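Local coordinates for protein putative alpha-galactosidase (PDB 4NZJ) that probably hydrolyses terminal, non-reducing alpha-D-galactose residues from alpha-D-galactosides, as a member of glycosyl hydrolase family 27, at residues A[37-40]-A[41-45]; A[295-298]-A[299-302]. All coordinates share one frame; numbering follows the deposited sequence. Where two conformers were deposited one is given.

Contact 1 of 2, residues A[37-40]-A[41-45]; sequences GQRP and MQWSA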
loop_
_atom_site.group_PDB
_atom_site.type_symbol
_atom_site.label_atom_id
_atom_site.label_comp_id
_atom_site.label_asym_id
_atom_site.label_seq_id
_atom_site.Cartn_x
_atom_site.Cartn_y
_atom_site.Cartn_z
ATOM N N GLY A 37 -19.928 6.654 -2.217
ATOM C CA GLY A 37 -21.257 7.174 -2.525
ATOM C C GLY A 37 -22.332 6.123 -2.392
ATOM O O GLY A 37 -22.048 4.922 -2.377
ATOM N N GLN A 38 -23.583 6.565 -2.309
ATOM C CA GLN A 38 -24.675 5.616 -2.144
ATOM C C GLN A 38 -24.805 4.741 -3.391
ATOM O O GLN A 38 -24.505 5.176 -4.504
ATOM C CB GLN A 38 -25.993 6.321 -1.798
ATOM C CG GLN A 38 -26.814 6.804 -2.979
ATOM C CD GLN A 38 -28.235 7.150 -2.574
ATOM O OE1 GLN A 38 -28.465 7.693 -1.495
ATOM N NE2 GLN A 38 -29.195 6.834 -3.437
ATOM N N ARG A 39 -25.226 3.497 -3.183
ATOM C CA ARG A 39 -25.523 2.574 -4.272
ATOM C C ARG A 39 -27.037 2.537 -4.504
ATOM O O ARG A 39 -27.802 2.889 -3.605
ATOM C CB ARG A 39 -24.985 1.175 -3.945
ATOM C CG ARG A 39 -23.595 0.893 -4.497
ATOM C CD ARG A 39 -22.520 1.836 -3.966
ATOM N NE ARG A 39 -21.218 1.493 -4.535
ATOM C CZ ARG A 39 -20.103 2.214 -4.415
ATOM N NH1 ARG A 39 -20.087 3.354 -3.734
ATOM N NH2 ARG A 39 -18.986 1.781 -4.986
ATOM N N PRO A 40 -27.480 2.104 -5.702
ATOM C CA PRO A 40 -26.695 1.594 -6.835
ATOM C C PRO A 40 -25.894 2.667 -7.578
ATOM O O PRO A 40 -26.251 3.849 -7.556
ATOM C CB PRO A 40 -27.756 0.973 -7.752
ATOM C CG PRO A 40 -29.004 1.706 -7.430
ATOM C CD PRO A 40 -28.928 2.031 -5.968
HETATM N N MSE A 41 -24.819 2.225 -8.226
HETATM C CA MSE A 41 -23.870 3.115 -8.897
HETATM C C MSE A 41 -23.689 2.665 -10.322
HETATM O O MSE A 41 -23.730 1.472 -10.612
HETATM C CB MSE A 41 -22.557 3.024 -8.111
HETATM C CG MSE A 41 -21.427 3.940 -8.587
HETATM SE SE MSE A 41 -21.703 5.807 -8.021
HETATM C CE MSE A 41 -21.209 5.634 -6.122
ATOM N N GLN A 42 -23.481 3.625 -11.220
ATOM C CA GLN A 42 -23.189 3.338 -12.622
ATOM C C GLN A 42 -21.925 4.084 -13.031
ATOM O O GLN A 42 -21.750 5.253 -12.685
ATOM C CB GLN A 42 -24.359 3.758 -13.512
ATOM C CG GLN A 42 -24.046 3.742 -15.002
ATOM C CD GLN A 42 -25.274 3.957 -15.859
ATOM O OE1 GLN A 42 -25.411 4.990 -16.512
ATOM N NE2 GLN A 42 -26.179 2.982 -15.857
ATOM N N TRP A 43 -21.058 3.408 -13.777
ATOM C CA TRP A 43 -19.811 4.002 -14.250
ATOM C C TRP A 43 -19.774 4.095 -15.770
ATOM O O TRP A 43 -20.378 3.278 -16.470
ATOM C CB TRP A 43 -18.627 3.152 -13.810
ATOM C CG TRP A 43 -18.323 3.165 -12.352
ATOM C CD1 TRP A 43 -17.439 3.982 -11.709
ATOM C CD2 TRP A 43 -18.858 2.287 -11.356
ATOM N NE1 TRP A 43 -17.397 3.675 -10.370
ATOM C CE2 TRP A 43 -18.261 2.640 -10.126
ATOM C CE3 TRP A 43 -19.788 1.242 -11.380
ATOM C CZ2 TRP A 43 -18.562 1.980 -8.929
ATOM C CZ3 TRP A 43 -20.092 0.589 -10.190
ATOM C CH2 TRP A 43 -19.475 0.961 -8.981
ATOM N N SER A 44 -19.054 5.090 -16.276
ATOM C CA SER A 44 -18.773 5.197 -17.707
ATOM C C SER A 44 -17.436 5.896 -17.920
ATOM O O SER A 44 -16.848 6.435 -16.974
ATOM C CB SER A 44 -19.899 5.942 -18.431
ATOM O OG SER A 44 -20.069 7.251 -17.917
ATOM N N ALA A 45 -16.946 5.871 -19.156
ATOM C CA ALA A 45 -15.657 6.478 -19.468
ATOM C C ALA A 45 -15.624 7.073 -20.864
ATOM O O ALA A 45 -16.324 6.608 -21.769
ATOM C CB ALA A 45 -14.537 5.462 -19.306
#
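Arg39 and Met41, a selenomethionine, meet in a local side-chain contact where the loop leaving strand 28-36 runs into strand 42-46 of the N-terminal Ig-like domain. The guanidinium of Arg39 is held in place by NH1, which donates to Gly37 O at 2.9 Å, an acceptor lying almost exactly in the guanidinium plane. Thr35 O takes a further bond from NH1, and NH2 forms a salt bridge with Asp133 of the barrel part of the chain. In the conformer of Met41 described, one of two, the methyl CE lies over one face of this guanidinium, 3.5 Å from Arg39 NH1. There CG stands anti to the backbone N (chi1 -177°) and the chain then bends twice, carrying the methyl back toward the loop. Beyond this pair, Arg39 NH2 approaches the edge of the Trp43 indole, 4.0 Å from CZ2, with guanidinium and ring planes 69° apart. The peptide bond before Pro40 is cis, just ahead of strand 42-46. On that strand Trp43 packs against Tyr32 and Ile33 of strand 28-36, its NE1 hydrogen-bonded to Thr35 OG1, while strand 42-46 forms one edge of its sheet beside strand 69-79.

Contact 2 of 2, residues A[295-298]-A[299-302]; sequences GILN and ILEI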
loop_
_atom_site.group_PDB
_atom_site.type_symbol
_atom_site.label_atom_id
_atom_site.label_comp_id
_atom_site.label_asym_id
_atom_site.label_seq_id
_atom_site.Cartn_x
_atom_site.Cartn_y
_atom_site.Cartn_z
ATOM N N GLY A 295 8.858 -1.530 17.227
ATOM C CA GLY A 295 7.714 -0.649 17.420
ATOM C C GLY A 295 7.539 0.334 16.283
ATOM O O GLY A 295 8.440 0.548 15.469
ATOM N N ILE A 296 6.357 0.941 16.238
ATOM C CA ILE A 296 6.016 1.927 15.220
ATOM C C ILE A 296 7.038 3.063 15.225
ATOM O O ILE A 296 7.531 3.453 14.166
ATOM C CB ILE A 296 4.594 2.490 15.477
ATOM C CG1 ILE A 296 3.542 1.406 15.195
ATOM C CG2 ILE A 296 4.335 3.734 14.632
ATOM C CD1 ILE A 296 2.219 1.632 15.894
ATOM N N LEU A 297 7.346 3.593 16.404
ATOM C CA LEU A 297 8.297 4.709 16.515
ATOM C C LEU A 297 9.662 4.329 15.968
ATOM O O LEU A 297 10.346 5.142 15.349
ATOM C CB LEU A 297 8.447 5.174 17.961
ATOM C CG LEU A 297 7.233 5.858 18.587
ATOM C CD1 LEU A 297 7.606 6.437 19.938
ATOM C CD2 LEU A 297 6.681 6.936 17.665
ATOM N N ASN A 298 10.052 3.084 16.197
ATOM C CA ASN A 298 11.381 2.621 15.808
ATOM C C ASN A 298 11.523 2.514 14.305
ATOM O O ASN A 298 12.571 2.837 13.740
ATOM C CB ASN A 298 11.664 1.291 16.490
ATOM C CG ASN A 298 11.411 1.368 17.976
ATOM O OD1 ASN A 298 10.271 1.246 18.427
ATOM N ND2 ASN A 298 12.454 1.628 18.736
ATOM N N ILE A 299 10.451 2.099 13.643
ATOM C CA ILE A 299 10.461 2.005 12.199
ATOM C C ILE A 299 10.447 3.409 11.568
ATOM O O ILE A 299 11.072 3.620 10.538
ATOM C CB ILE A 299 9.334 1.081 11.683
ATOM C CG1 ILE A 299 9.712 -0.370 12.021
ATOM C CG2 ILE A 299 9.137 1.250 10.185
ATOM C CD1 ILE A 299 8.679 -1.413 11.672
ATOM N N LEU A 300 9.773 4.366 12.202
ATOM C CA LEU A 300 9.837 5.769 11.761
ATOM C C LEU A 300 11.272 6.277 11.729
ATOM O O LEU A 300 11.672 6.937 10.777
ATOM C CB LEU A 300 9.008 6.683 12.664
ATOM C CG LEU A 300 7.498 6.539 12.545
ATOM C CD1 LEU A 300 6.811 7.407 13.591
ATOM C CD2 LEU A 300 7.032 6.901 11.140
ATOM N N GLU A 301 12.035 5.974 12.773
ATOM C CA GLU A 301 13.429 6.407 12.846
ATOM C C GLU A 301 14.260 5.817 11.708
ATOM O O GLU A 301 15.147 6.481 11.174
ATOM C CB GLU A 301 14.066 6.020 14.187
ATOM C CG GLU A 301 13.460 6.681 15.423
ATOM C CD GLU A 301 13.515 8.207 15.416
ATOM O OE1 GLU A 301 14.467 8.798 14.867
ATOM O OE2 GLU A 301 12.592 8.838 15.972
ATOM N N ILE A 302 13.979 4.568 11.355
ATOM C CA ILE A 302 14.693 3.891 10.276
ATOM C C ILE A 302 14.354 4.482 8.907
ATOM O O ILE A 302 15.247 4.727 8.091
ATOM C CB ILE A 302 14.421 2.366 10.292
ATOM C CG1 ILE A 302 15.039 1.745 11.554
ATOM C CG2 ILE A 302 14.971 1.698 9.032
ATOM C CD1 ILE A 302 14.571 0.330 11.840
HETATM O O HOH W 1 10.071 7.957 16.060
#
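Leu297 and Leu300, one turn apart on helix 296-303, meet obliquely through their branches, with Leu297 CD2 4.1 Å from Leu300 CD1. Leu300 reaches back along the helix because its CG lies beside the backbone N (chi1 -71°), which also sets CG 3.5 Å from Ile296 O. Both leucines touch Phe418 of strand 413-419, and Leu300 also packs on Leu350 and Trp351 of helix 341-353, so the pair faces both the C-terminal beta domain and a neighbouring barrel helix. Ile299 points its CG1 branch back toward the helix start, 3.8 Å from Gly295 O, and rests on Trp351 as well. On another side, Glu301 bends at chi2 (-59°) and lays CG alongside Leu297 O at 3.5 Å. A water lies within hydrogen-bonding distance of that carbonyl and of Glu301 OE2, 2.7 Å from the carboxylate oxygen. Gly295 occupies the N-cap position, and its O receives Ile299 N at 3.1 Å to open the helical bonding, which continues to Ile302 N on Asn298 O. Asn298 OD1 accepts a hydrogen bond from Arg285 N. The Glu301 carboxylate makes salt bridges with Arg394 and Arg397; these two positive partners would be expected to favour its charged form and tie helix 296-303 to strand 393-397.

Contact 1 comes first along the chain, in the N-terminal Ig-like domain, and contact 2 follows some 250 residues later in the catalytic TIM-barrel domain. Their centres lie 40 Å apart on opposite sides of the chain's centre, with nearest atoms about 29 Å apart, and they share no sheet or helix. Residues 37-45 reach toward the barrel part of the chain through Asp133, whereas residues 295-302 belong to a barrel-domain helix that meets strands 393-397 and 413-419 of the C-terminal beta domain. Each thus has a charged partner in a neighbouring part of the chain, consistent with a position near a domain boundary.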